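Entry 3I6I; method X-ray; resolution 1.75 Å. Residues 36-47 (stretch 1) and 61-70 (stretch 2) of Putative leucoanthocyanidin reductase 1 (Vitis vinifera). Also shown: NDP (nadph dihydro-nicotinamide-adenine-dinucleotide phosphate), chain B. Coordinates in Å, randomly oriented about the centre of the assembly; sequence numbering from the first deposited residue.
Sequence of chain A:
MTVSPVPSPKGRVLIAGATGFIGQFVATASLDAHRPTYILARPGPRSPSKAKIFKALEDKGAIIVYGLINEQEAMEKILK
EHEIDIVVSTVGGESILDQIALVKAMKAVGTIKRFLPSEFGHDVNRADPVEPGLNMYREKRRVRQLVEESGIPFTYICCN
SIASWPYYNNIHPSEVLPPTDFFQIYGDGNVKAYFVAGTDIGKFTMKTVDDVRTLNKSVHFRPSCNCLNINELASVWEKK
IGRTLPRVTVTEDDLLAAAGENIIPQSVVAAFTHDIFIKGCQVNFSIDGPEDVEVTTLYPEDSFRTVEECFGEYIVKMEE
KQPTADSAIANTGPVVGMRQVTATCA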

# COMPACT_ATOMS: atom_id res chain seq x y z
N PRO A 36 5.45 16.97 -11.72
CA PRO A 36 4.91 18.07 -10.91
C PRO A 36 3.97 17.49 -9.86
O PRO A 36 3.02 16.77 -10.22
CB PRO A 36 4.15 18.93 -11.91
CG PRO A 36 4.54 18.43 -13.27
CD PRO A 36 5.02 17.03 -13.12
N THR A 37 4.24 17.77 -8.59
CA THR A 37 3.61 17.06 -7.51
C THR A 37 2.99 17.99 -6.49
O THR A 37 3.68 18.84 -5.95
CB THR A 37 4.60 16.10 -6.81
OG1 THR A 37 5.13 15.18 -7.77
CG2 THR A 37 3.91 15.30 -5.69
N TYR A 38 1.70 17.80 -6.24
CA TYR A 38 0.94 18.63 -5.32
C TYR A 38 0.52 17.74 -4.17
O TYR A 38 0.09 16.61 -4.39
CB TYR A 38 -0.33 19.19 -5.99
CG TYR A 38 -0.07 20.20 -7.10
CD1 TYR A 38 -0.32 21.56 -6.91
CD2 TYR A 38 0.47 19.79 -8.31
CE1 TYR A 38 -0.07 22.47 -7.91
CE2 TYR A 38 0.73 20.67 -9.30
CZ TYR A 38 0.47 22.02 -9.12
OH TYR A 38 0.74 22.87 -10.15
N ILE A 39 0.64 18.25 -2.95
CA ILE A 39 0.43 17.45 -1.76
C ILE A 39 -0.71 18.07 -0.96
O ILE A 39 -0.62 19.24 -0.57
CB ILE A 39 1.72 17.46 -0.89
CG1 ILE A 39 2.88 16.75 -1.66
CG2 ILE A 39 1.49 16.86 0.49
CD1 ILE A 39 2.59 15.37 -2.09
N LEU A 40 -1.76 17.28 -0.71
CA LEU A 40 -2.90 17.76 0.04
C LEU A 40 -2.58 17.75 1.52
O LEU A 40 -2.10 16.75 2.02
CB LEU A 40 -4.13 16.89 -0.25
CG LEU A 40 -5.53 17.37 0.17
CD1 LEU A 40 -5.86 18.74 -0.46
CD2 LEU A 40 -6.54 16.31 -0.28
N ALA A 41 -2.82 18.88 2.21
CA ALA A 41 -2.54 19.02 3.63
C ALA A 41 -3.81 19.42 4.38
O ALA A 41 -4.56 20.29 3.93
CB ALA A 41 -1.47 20.12 3.85
N ARG A 42 -4.04 18.78 5.53
CA ARG A 42 -5.07 19.18 6.47
C ARG A 42 -4.69 20.54 7.03
O ARG A 42 -3.55 20.72 7.48
CB ARG A 42 -5.13 18.17 7.63
CG ARG A 42 -6.21 18.38 8.67
CD ARG A 42 -6.20 17.24 9.72
NE ARG A 42 -6.27 15.90 9.10
CZ ARG A 42 -7.39 15.26 8.76
NH1 ARG A 42 -8.60 15.79 8.96
NH2 ARG A 42 -7.31 14.05 8.20
N PRO A 43 -5.61 21.51 7.00
CA PRO A 43 -5.33 22.80 7.64
C PRO A 43 -5.04 22.68 9.13
O PRO A 43 -5.62 21.84 9.80
CB PRO A 43 -6.64 23.57 7.45
CG PRO A 43 -7.28 22.97 6.25
CD PRO A 43 -6.89 21.51 6.28
N GLY A 44 -4.14 23.52 9.64
CA GLY A 44 -3.90 23.62 11.07
C GLY A 44 -2.45 23.45 11.48
O GLY A 44 -1.56 23.39 10.63
N PRO A 45 -2.21 23.39 12.80
CA PRO A 45 -0.91 23.18 13.41
C PRO A 45 -0.31 21.85 12.98
O PRO A 45 -1.04 20.91 12.69
CB PRO A 45 -1.21 23.20 14.91
N ARG A 46 1.02 21.78 12.93
CA ARG A 46 1.71 20.61 12.40
C ARG A 46 2.50 19.86 13.47
O ARG A 46 3.32 20.43 14.16
CB ARG A 46 2.64 21.01 11.26
CG ARG A 46 1.93 21.26 9.93
CD ARG A 46 2.91 21.70 8.87
NE ARG A 46 2.25 22.21 7.67
CZ ARG A 46 2.90 22.65 6.60
NH1 ARG A 46 4.22 22.67 6.56
NH2 ARG A 46 2.22 23.09 5.55
N SER A 47 2.24 18.56 13.57
CA SER A 47 3.02 17.65 14.40
C SER A 47 4.49 17.75 14.01
O SER A 47 4.80 18.07 12.86
CB SER A 47 2.52 16.21 14.14
OG SER A 47 3.12 15.27 15.01
N GLY A 61 10.36 20.14 -4.08
CA GLY A 61 9.61 20.91 -5.08
C GLY A 61 8.11 20.68 -5.04
O GLY A 61 7.39 21.13 -5.94
N ALA A 62 7.63 20.04 -3.99
CA ALA A 62 6.19 19.79 -3.80
C ALA A 62 5.44 21.09 -3.60
O ALA A 62 5.97 22.02 -2.99
CB ALA A 62 5.96 18.86 -2.59
N ILE A 63 4.21 21.17 -4.12
CA ILE A 63 3.36 22.34 -3.91
C ILE A 63 2.29 21.90 -2.92
O ILE A 63 1.52 20.97 -3.20
CB ILE A 63 2.71 22.80 -5.21
CG1 ILE A 63 3.81 23.26 -6.18
CG2 ILE A 63 1.69 23.92 -4.94
CD1 ILE A 63 3.34 23.37 -7.60
N ILE A 64 2.24 22.54 -1.76
CA ILE A 64 1.24 22.19 -0.76
C ILE A 64 -0.09 22.90 -1.06
O ILE A 64 -0.12 24.11 -1.31
CB ILE A 64 1.72 22.48 0.67
CG1 ILE A 64 2.99 21.67 0.97
CG2 ILE A 64 0.65 22.09 1.66
CD1 ILE A 64 3.50 21.83 2.38
N VAL A 65 -1.17 22.11 -1.04
CA VAL A 65 -2.55 22.58 -1.19
C VAL A 65 -3.39 22.11 0.00
O VAL A 65 -3.24 21.00 0.50
CB VAL A 65 -3.19 22.10 -2.52
CG1 VAL A 65 -2.32 22.50 -3.72
CG2 VAL A 65 -3.38 20.62 -2.53
N TYR A 66 -4.26 22.98 0.49
CA TYR A 66 -4.97 22.71 1.73
C TYR A 66 -6.36 22.22 1.46
O TYR A 66 -7.12 22.86 0.74
CB TYR A 66 -5.00 23.97 2.60
CG TYR A 66 -3.60 24.37 3.00
CD1 TYR A 66 -2.96 23.73 4.06
CD2 TYR A 66 -2.89 25.31 2.27
CE1 TYR A 66 -1.66 24.05 4.42
CE2 TYR A 66 -1.58 25.65 2.62
CZ TYR A 66 -0.98 25.02 3.70
OH TYR A 66 0.31 25.34 4.06
N GLY A 67 -6.71 21.08 2.03
CA GLY A 67 -8.07 20.58 1.96
C GLY A 67 -8.15 19.17 2.50
O GLY A 67 -7.15 18.61 2.96
N LEU A 68 -9.35 18.61 2.43
CA LEU A 68 -9.68 17.29 2.94
C LEU A 68 -10.51 16.60 1.87
O LEU A 68 -11.41 17.22 1.30
CB LEU A 68 -10.50 17.39 4.22
CG LEU A 68 -9.79 17.85 5.51
CD1 LEU A 68 -10.81 17.97 6.63
CD2 LEU A 68 -8.68 16.87 5.88
N ILE A 69 -10.22 15.32 1.61
CA ILE A 69 -10.81 14.62 0.47
C ILE A 69 -12.30 14.32 0.61
O ILE A 69 -12.95 14.07 -0.37
CB ILE A 69 -10.05 13.31 0.06
CG1 ILE A 69 -10.18 12.22 1.13
CG2 ILE A 69 -8.60 13.62 -0.30
CD1 ILE A 69 -9.75 10.86 0.55
N ASN A 70 -12.83 14.40 1.83
CA ASN A 70 -14.29 14.22 2.08
C ASN A 70 -15.16 15.48 1.78
O ASN A 70 -16.39 15.46 1.96
CB ASN A 70 -14.53 13.77 3.52
CG ASN A 70 -13.78 14.63 4.53
OD1 ASN A 70 -12.55 14.65 4.56
ND2 ASN A 70 -14.50 15.33 5.30
PA NDP B . -1.63 6.49 7.26
O1A NDP B . -2.61 6.53 8.40
O2A NDP B . -0.04 6.25 7.62
O5B NDP B . -1.64 7.79 6.31
C5B NDP B . -2.85 8.31 5.87
C4B NDP B . -2.67 9.62 5.21
O4B NDP B . -4.05 9.95 4.78
C3B NDP B . -2.23 10.73 6.20
O3B NDP B . -1.38 11.71 5.55
C2B NDP B . -3.56 11.38 6.59
O2B NDP B . -3.34 12.74 6.96
C1B NDP B . -4.28 11.33 5.25
N9A NDP B . -5.73 11.52 5.30
C8A NDP B . -6.59 10.74 5.95
N7A NDP B . -7.83 11.19 5.74
C5A NDP B . -7.76 12.25 4.93
C6A NDP B . -8.71 13.12 4.38
N6A NDP B . -10.01 12.94 4.63
N1A NDP B . -8.30 14.13 3.59
C2A NDP B . -7.00 14.29 3.33
N3A NDP B . -6.06 13.47 3.82
C4A NDP B . -6.42 12.46 4.63
O3 NDP B . -2.07 5.29 6.29
PN NDP B . -1.20 4.02 5.72
O1N NDP B . 0.05 4.31 4.98
O2N NDP B . -1.13 3.05 6.96
O5D NDP B . -2.37 3.36 4.78
C5D NDP B . -2.53 3.79 3.42
C4D NDP B . -3.10 2.66 2.61
O4D NDP B . -2.01 1.69 2.56
C3D NDP B . -4.29 1.96 3.22
O3D NDP B . -5.14 1.52 2.16
C2D NDP B . -3.66 0.75 3.87
O2D NDP B . -4.60 -0.31 3.82
C1D NDP B . -2.50 0.41 2.93
N1N NDP B . -1.28 -0.17 3.58
C2N NDP B . -0.58 -1.26 3.00
C3N NDP B . 0.25 -1.99 3.74
C7N NDP B . 1.03 -3.15 3.09
O7N NDP B . 0.92 -3.39 1.88
N7N NDP B . 1.86 -3.81 3.88
C4N NDP B . 0.44 -1.65 5.23
C5N NDP B . 0.10 -0.19 5.51
C6N NDP B . -0.66 0.50 4.67
P2B NDP B . -3.59 13.18 8.56
O1X NDP B . -2.55 12.55 9.42
O2X NDP B . -3.60 14.77 8.50
O3X NDP B . -5.05 12.68 8.93
O HOH W 1 6.20 19.62 -7.96

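Residues 61-70 run alongside residues 36-47 as neighbouring parallel strands, 37-41 and 63-66, tied by backbone hydrogen bonds and extended at the C-terminal end by contacts to NADPH. Gly-61 ends a helix in a Schellman motif; its positive phi would jam a CB against the preceding carbonyl, which calls for glycine. Its carbonyl joins the other stretch through water 1, which donates to Gly-61 O (2.8 Å) and accepts from Thr-37 N (2.8 Å), bridging the two stretches just before direct pairing begins. Ala-62 packs its CB on Ile-39 CG1 (3.8 Å), and its CA approaches Thr-37 O at 3.4 Å in a CA-H...O contact.

Ile-63 opens the ladder: its N donates to Thr-37 O (3.0 Å), and its O accepts from Ile-39 N (2.9 Å), so that one residue grips the two neighbours of its partner Tyr-38, as parallel pairing requires. Its side chain lies on the same sheet face as Tyr-38, and with chi1 m and chi2 t it places CD1 over the ring, 3.9 Å from the centroid of Tyr-38 and 30° off the normal, a CH-pi contact. Ile-64, paired with Ile-39, points to the opposite face. There Ile-64 CG2 meets Ala-41 CB at 3.6 Å, while Ile-64 CD1 lies 3.6 Å from Arg-46 NH2.

Val-65 repeats the pattern of Ile-63. Its N donates to Ile-39 O (3.0 Å) at a nearly straight 175°, and its O accepts from Ala-41 N at 2.8 Å, the shortest of the five inter-strand bonds. Its two methyls divide between neighbours on the face shared with Tyr-38 and Leu-40: CG1 sits near the plane of the Tyr-38 ring, 3.9 Å from CD1 of that residue, and CG2 lies 3.7 Å from Leu-40 CD1. Tyr-66 turns to the other face, where its CD1 touches Ala-41 CB at 3.9 Å; its OH reaches within 3.3 Å of Arg-46 NH2, which approaches the ring at its edge.

Gly-67 N closes the ladder on Ala-41 O (3.0 Å). An ideal CB here would come within a tight 3.5 Å of Leu-40 CD1, so the bare backbone lets that leucine lie close; Leu-40 CG is also 3.5 Å from Gly-67 O. Leu-68 sets CD2 over one face of the Arg-42 guanidinium, 3.3 Å from NH1. The same arginine holds the cofactor's 2'-phosphate, with NE donating to NDP O2X (3.0 Å) and NH2 to NDP O3X (2.7 Å). Ile-69 packs CG2 against Leu-40 CD2 at 3.4 Å, while its backbone N donates to adenine N1A of NDP (3.0 Å). Asn-70 does not touch the first stretch; its OD1 accepts from NDP N6A (3.1 Å). Stretch 1 thus holds the 2'-phosphate through Arg-42, and stretch 2 the adenine through Ile-69 and Asn-70, both on the adenosine half of the cofactor.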